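Local structure of dihydropteroate synthase (Mycobacterium smegmatis, 6OMZ) at residues I61-G66 / T98-T103; M25-V30 / G267-D272. The protein probably catalyses the condensation of para-aminobenzoate with 6-hydroxymethyl-7,8-dihydropterin diphosphate to give 7,8-dihydropteroate, the immediate precursor of folate derivatives. The protein carries 1 engineered substitution. All coordinates share one frame; numbering follows the deposited sequence.

Interaction 1: I61-G66 / T98-T103. With PMM (pterin-6-yl-methyl-monophosphate), chain D; EDO (1,2-ethanediol), chain L.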
loop_
_atom_site.group_PDB
_atom_site.type_symbol
_atom_site.label_atom_id
_atom_site.label_comp_id
_atom_site.label_asym_id
_atom_site.label_seq_id
_atom_site.Cartn_x
_atom_site.Cartn_y
_atom_site.Cartn_z
ATOM N N ILE A 61 -0.823 5.841 9.704
ATOM C CA ILE A 61 0.442 5.254 9.282
ATOM C C ILE A 61 0.949 6.057 8.098
ATOM O O ILE A 61 0.165 6.427 7.221
ATOM C CB ILE A 61 0.277 3.771 8.885
ATOM C CG1 ILE A 61 -0.259 2.948 10.060
ATOM C CG2 ILE A 61 1.612 3.194 8.355
ATOM C CD1 ILE A 61 -0.732 1.558 9.677
ATOM N N ILE A 62 2.249 6.337 8.071
ATOM C CA ILE A 62 2.878 6.951 6.901
ATOM C C ILE A 62 3.711 5.880 6.210
ATOM O O ILE A 62 4.621 5.311 6.819
ATOM C CB ILE A 62 3.742 8.164 7.268
ATOM C CG1 ILE A 62 2.884 9.265 7.919
ATOM C CG2 ILE A 62 4.430 8.686 6.019
ATOM C CD1 ILE A 62 1.707 9.738 7.051
ATOM N N ASP A 63 3.389 5.605 4.944
ATOM C CA ASP A 63 4.085 4.610 4.132
ATOM C C ASP A 63 5.145 5.337 3.303
ATOM O O ASP A 63 4.810 6.055 2.358
ATOM C CB ASP A 63 3.082 3.869 3.242
ATOM C CG ASP A 63 3.720 2.736 2.435
ATOM O OD1 ASP A 63 4.448 1.906 3.018
ATOM O OD2 ASP A 63 3.468 2.660 1.217
ATOM N N VAL A 64 6.420 5.156 3.655
ATOM C CA VAL A 64 7.522 5.862 3.003
ATOM C C VAL A 64 8.144 4.945 1.954
ATOM O O VAL A 64 8.446 3.779 2.244
ATOM C CB VAL A 64 8.562 6.328 4.038
ATOM C CG1 VAL A 64 9.775 6.976 3.352
ATOM C CG2 VAL A 64 7.909 7.318 5.036
ATOM N N GLY A 65 8.325 5.463 0.735
ATOM C CA GLY A 65 8.939 4.690 -0.338
ATOM C C GLY A 65 9.970 5.503 -1.099
ATOM O O GLY A 65 9.910 6.733 -1.146
ATOM N N GLY A 66 10.936 4.798 -1.690
ATOM C CA GLY A 66 11.975 5.469 -2.447
ATOM C C GLY A 66 12.005 5.078 -3.908
ATOM O O GLY A 66 12.734 5.664 -4.713
ATOM N N THR A 98 3.924 6.345 13.313
ATOM C CA THR A 98 4.057 4.961 12.869
ATOM C C THR A 98 4.327 4.924 11.373
ATOM O O THR A 98 3.557 5.485 10.585
ATOM C CB THR A 98 2.784 4.170 13.170
ATOM O OG1 THR A 98 2.519 4.200 14.576
ATOM C CG2 THR A 98 2.942 2.730 12.697
ATOM N N ILE A 99 5.391 4.230 10.982
ATOM C CA ILE A 99 5.941 4.335 9.635
ATOM C C ILE A 99 6.079 2.946 9.037
ATOM O O ILE A 99 6.651 2.050 9.668
ATOM C CB ILE A 99 7.310 5.036 9.644
ATOM C CG1 ILE A 99 7.161 6.482 10.125
ATOM C CG2 ILE A 99 7.955 4.983 8.246
ATOM C CD1 ILE A 99 8.460 7.079 10.572
ATOM N N SER A 100 5.582 2.771 7.817
ATOM C CA SER A 100 5.876 1.572 7.047
ATOM C C SER A 100 6.861 1.920 5.941
ATOM O O SER A 100 6.802 3.017 5.371
ATOM C CB SER A 100 4.608 0.952 6.459
ATOM O OG SER A 100 3.912 1.859 5.640
ATOM N N ILE A 101 7.779 0.994 5.659
ATOM C CA ILE A 101 8.723 1.111 4.551
ATOM C C ILE A 101 8.193 0.297 3.367
ATOM O O ILE A 101 7.997 -0.921 3.470
ATOM C CB ILE A 101 10.138 0.654 4.954
ATOM C CG1 ILE A 101 11.072 0.590 3.722
ATOM C CG2 ILE A 101 10.116 -0.702 5.682
ATOM C CD1 ILE A 101 11.413 1.986 3.123
ATOM N N ASP A 102 7.950 0.974 2.244
ATOM C CA ASP A 102 7.466 0.352 1.011
ATOM C C ASP A 102 8.703 -0.060 0.217
ATOM O O ASP A 102 9.293 0.740 -0.510
ATOM C CB ASP A 102 6.581 1.333 0.243
ATOM C CG ASP A 102 5.947 0.733 -1.006
ATOM O OD1 ASP A 102 6.410 -0.314 -1.521
ATOM O OD2 ASP A 102 4.957 1.328 -1.481
ATOM N N THR A 103 9.128 -1.314 0.386
ATOM C CA THR A 103 10.286 -1.817 -0.348
ATOM C C THR A 103 10.129 -3.318 -0.554
ATOM O O THR A 103 9.493 -4.014 0.251
ATOM C CB THR A 103 11.624 -1.506 0.374
ATOM O OG1 THR A 103 12.741 -1.830 -0.478
ATOM C CG2 THR A 103 11.757 -2.336 1.651
HETATM N N5 PMM D . 0.547 0.339 -4.627
HETATM C C6 PMM D . 1.717 0.936 -4.919
HETATM C C7 PMM D . 2.787 0.859 -4.044
HETATM N N8 PMM D . 2.773 0.185 -2.889
HETATM N N1 PMM D . 1.632 -1.160 -1.463
HETATM C C2 PMM D . 0.534 -1.838 -1.140
HETATM N N2 PMM D . 0.527 -2.603 -0.045
HETATM N N3 PMM D . -0.604 -1.820 -1.897
HETATM C C4 PMM D . -0.757 -1.122 -3.076
HETATM O O4 PMM D . -1.822 -1.138 -3.685
HETATM C C4A PMM D . 0.445 -0.369 -3.489
HETATM C C8A PMM D . 1.609 -0.427 -2.628
HETATM C C9 PMM D . 1.833 1.579 -6.270
HETATM O O10 PMM D . 0.995 2.764 -6.321
HETATM P PA PMM D . 1.432 4.301 -5.994
HETATM O O1P PMM D . 0.185 5.095 -6.142
HETATM O O2P PMM D . 1.983 4.371 -4.569
HETATM O O3P PMM D . 2.519 4.713 -6.978
HETATM C C1 EDO L . 0.802 8.769 13.012
HETATM O O1 EDO L . 1.373 7.473 13.222
HETATM C C2 EDO L . -0.184 9.047 14.140
HETATM O O2 EDO L . 0.474 8.773 15.380
HETATM O O HOH W 1 11.507 2.151 -0.843
#
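Ile62 and Val64 pair in parallel with the strand 98-102, the two strand segments running 29° apart: Ile62 N donates to Thr98 O and Val64 N to Ser100 O, while Ser100 N and Asp102 N return bonds to Ile62 O and Val64 O. The last of these is almost straight, with Asp102 N 2.8 Å from Val64 O. On the face carrying Ile61, Asp63, Ser100 and Asp102, a polar link joins the strands. Ser100 OG lies between its own backbone N and carbonyl carbon (chi1 58°), and from there it donates to Asp63 OD1 at 2.7 Å, meeting the carboxylate on its anti side, 22° out of plane. The other oxygen of the same carboxylate, Asp63 OD2, is 3.4 Å from Asp102 OD2; Arg269 forms salt bridges to both, which probably offsets their repulsion. Strands 61-65 and 98-102 with helix 78-93 make a beta-alpha-beta unit of the TIM barrel. This face looks into the barrel, and its C-terminal end reaches the pterin site, where Asp102 OD2 lies 2.8 Å from PMM N8. The outward face is aliphatic. Val64 CG2 meets Ile99 CG2 at 4.0 Å, and Val64, Ile99 and Ile101 all rest on helix 78-93. At the C-terminal ends of the two strands, a water bridges Gly66 N and Asp102 O, 2.6 Å from the latter.

Interaction 2: M25-V30 / G267-D272. With PMM (pterin-6-yl-methyl-monophosphate), chain D.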
loop_
_atom_site.group_PDB
_atom_site.type_symbol
_atom_site.label_atom_id
_atom_site.label_comp_id
_atom_site.label_asym_id
_atom_site.label_seq_id
_atom_site.Cartn_x
_atom_site.Cartn_y
_atom_site.Cartn_z
ATOM N N MET A 25 -3.491 4.774 5.803
ATOM C CA MET A 25 -2.063 4.792 5.513
ATOM C C MET A 25 -1.811 5.819 4.412
ATOM O O MET A 25 -2.193 5.602 3.258
ATOM C CB MET A 25 -1.600 3.396 5.102
ATOM C CG MET A 25 -0.154 3.310 4.638
ATOM S SD MET A 25 0.220 1.685 3.943
ATOM C CE MET A 25 0.342 0.688 5.431
ATOM N N GLY A 26 -1.168 6.934 4.765
ATOM C CA GLY A 26 -0.820 7.959 3.781
ATOM C C GLY A 26 0.558 7.735 3.164
ATOM O O GLY A 26 1.517 7.395 3.854
ATOM N N VAL A 27 0.648 7.963 1.855
ATOM C CA VAL A 27 1.835 7.622 1.068
ATOM C C VAL A 27 2.764 8.827 0.978
ATOM O O VAL A 27 2.340 9.920 0.589
ATOM C CB VAL A 27 1.438 7.156 -0.344
ATOM C CG1 VAL A 27 2.688 6.951 -1.224
ATOM C CG2 VAL A 27 0.650 5.877 -0.281
ATOM N N VAL A 28 4.039 8.618 1.300
ATOM C CA VAL A 28 5.103 9.585 1.037
ATOM C C VAL A 28 6.170 8.851 0.232
ATOM O O VAL A 28 6.874 7.989 0.773
ATOM C CB VAL A 28 5.696 10.175 2.325
ATOM C CG1 VAL A 28 6.887 11.093 2.009
ATOM C CG2 VAL A 28 4.626 10.941 3.114
ATOM N N ASN A 29 6.276 9.156 -1.057
ATOM C CA ASN A 29 7.358 8.618 -1.874
ATOM C C ASN A 29 8.392 9.724 -2.050
ATOM O O ASN A 29 8.104 10.764 -2.655
ATOM C CB ASN A 29 6.862 8.095 -3.221
ATOM C CG ASN A 29 7.943 7.332 -3.964
ATOM O OD1 ASN A 29 8.904 7.925 -4.453
ATOM N ND2 ASN A 29 7.804 6.011 -4.035
ATOM N N VAL A 30 9.580 9.505 -1.480
ATOM C CA VAL A 30 10.605 10.542 -1.427
ATOM C C VAL A 30 11.063 10.898 -2.825
ATOM O O VAL A 30 11.341 12.064 -3.125
ATOM C CB VAL A 30 11.793 10.083 -0.562
ATOM C CG1 VAL A 30 12.832 11.205 -0.461
ATOM C CG2 VAL A 30 11.304 9.670 0.810
ATOM N N GLY A 267 -7.042 -1.711 6.723
ATOM C CA GLY A 267 -6.492 -0.425 6.341
ATOM C C GLY A 267 -6.738 -0.093 4.884
ATOM O O GLY A 267 -7.126 -0.948 4.079
ATOM N N VAL A 268 -6.492 1.180 4.556
ATOM C CA VAL A 268 -6.503 1.677 3.181
ATOM C C VAL A 268 -5.228 2.481 2.960
ATOM O O VAL A 268 -4.841 3.280 3.817
ATOM C CB VAL A 268 -7.752 2.547 2.883
ATOM C CG1 VAL A 268 -9.026 1.714 2.942
ATOM C CG2 VAL A 268 -7.867 3.739 3.872
ATOM N N ARG A 269 -4.583 2.281 1.802
ATOM C CA ARG A 269 -3.372 3.012 1.431
ATOM C C ARG A 269 -3.757 4.083 0.413
ATOM O O ARG A 269 -4.263 3.754 -0.668
ATOM C CB ARG A 269 -2.316 2.052 0.858
ATOM C CG ARG A 269 -0.966 2.703 0.521
ATOM C CD ARG A 269 -0.006 1.668 -0.114
ATOM N NE ARG A 269 1.270 2.263 -0.496
ATOM C CZ ARG A 269 1.497 2.881 -1.656
ATOM N NH1 ARG A 269 0.529 3.002 -2.555
ATOM N NH2 ARG A 269 2.696 3.380 -1.919
ATOM N N VAL A 270 -3.553 5.365 0.768
ATOM C CA VAL A 270 -4.050 6.473 -0.046
ATOM C C VAL A 270 -3.017 7.590 -0.146
ATOM O O VAL A 270 -2.189 7.798 0.745
ATOM C CB VAL A 270 -5.381 7.058 0.500
ATOM C CG1 VAL A 270 -6.488 5.970 0.551
ATOM C CG2 VAL A 270 -5.166 7.674 1.890
ATOM N N HIS A 271 -3.093 8.334 -1.245
ATOM C CA HIS A 271 -2.312 9.557 -1.368
ATOM C C HIS A 271 -3.040 10.739 -0.736
ATOM O O HIS A 271 -2.428 11.555 -0.033
ATOM C CB HIS A 271 -2.026 9.841 -2.846
ATOM C CG HIS A 271 -1.213 8.775 -3.513
ATOM N ND1 HIS A 271 0.164 8.810 -3.549
ATOM C CD2 HIS A 271 -1.582 7.641 -4.158
ATOM C CE1 HIS A 271 0.610 7.748 -4.201
ATOM N NE2 HIS A 271 -0.428 7.021 -4.577
ATOM N N ASP A 272 -4.340 10.867 -1.009
ATOM C CA ASP A 272 -5.135 12.001 -0.524
ATOM C C ASP A 272 -5.759 11.572 0.792
ATOM O O ASP A 272 -6.872 11.041 0.840
ATOM C CB ASP A 272 -6.192 12.414 -1.545
ATOM C CG ASP A 272 -6.852 13.753 -1.216
ATOM O OD1 ASP A 272 -6.851 14.171 -0.036
ATOM O OD2 ASP A 272 -7.380 14.390 -2.158
HETATM N N5 PMM D . 0.547 0.339 -4.627
HETATM C C6 PMM D . 1.717 0.936 -4.919
HETATM C C7 PMM D . 2.787 0.859 -4.044
HETATM N N8 PMM D . 2.773 0.185 -2.889
HETATM N N1 PMM D . 1.632 -1.160 -1.463
HETATM C C2 PMM D . 0.534 -1.838 -1.140
HETATM N N2 PMM D . 0.527 -2.603 -0.045
HETATM N N3 PMM D . -0.604 -1.820 -1.897
HETATM C C4 PMM D . -0.757 -1.122 -3.076
HETATM O O4 PMM D . -1.822 -1.138 -3.685
HETATM C C4A PMM D . 0.445 -0.369 -3.489
HETATM C C8A PMM D . 1.609 -0.427 -2.628
HETATM C C9 PMM D . 1.833 1.579 -6.270
HETATM O O10 PMM D . 0.995 2.764 -6.321
HETATM P PA PMM D . 1.432 4.301 -5.994
HETATM O O1P PMM D . 0.185 5.095 -6.142
HETATM O O2P PMM D . 1.983 4.371 -4.569
HETATM O O3P PMM D . 2.519 4.713 -6.978
HETATM O O HOH W 2 0.418 11.487 -0.472
HETATM O O HOH W 3 1.514 11.244 -2.466
#
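Met25 and Arg269 face each other on neighbouring parallel strands, with Met25 N bonded to Val268 O, Val270 N to Met25 O, and Val27 N, on a more bent bond, to Val270 O. The arginine leaves its strand with CG anti to the backbone N (chi1 -176°) and stays extended out to NE. Its CB is 4.0 Å from Met25 SD. Arg269 CG touches that sulfur too, and lies 3.7 Å from Val27 CG2. CD is the first atom to reach the ligand, 3.5 Å from PMM N1. NE lies over the face of the pterin, and the guanidinium stays nearly parallel to it. The group is sandwiched: Val27 CG2 lies over one face, 3.4 Å from Arg269 CZ, and PMM N8 over the opposite one. Both tips then grip a single phosphate oxygen, NH1 at 2.8 Å and NH2 at 2.9 Å from PMM O2P, while two aspartates also hold NE and NH2. His271 takes a second oxygen, NE2 donating to PMM O1P at 2.6 Å; Val27 CG1 packs against CE1 of its ring. A water donates to both Val27 O and His271 O where the strands part. On the outer side of the sheet the side chains of Val268 and Val270 pack on helix 250-262 and that of Val28 on helix 44-56, while strand 61-65 flanks strand 23-29 on its other edge.

Interactions 1 and 2 have centres about 8 Å apart in the same parallel barrel sheet, whose order here is 98-102, 61-65, 23-29, 267-270. Along the chain the segments come as 25-30, 61-66, 98-103 and 267-272. Interaction 1 is thus a local beta-alpha-beta pairing of the second strand with the third, while interaction 2 helps close the barrel by joining its first strand to its last, across nearly the whole length of the chain. The seam between them is backbone pairing, including a probable hydrogen bond from Asp63 N to Gly26 O at 2.8 Å. The C-terminal ends of both pairs meet at the pterin site, so residues far apart in sequence share one ligand.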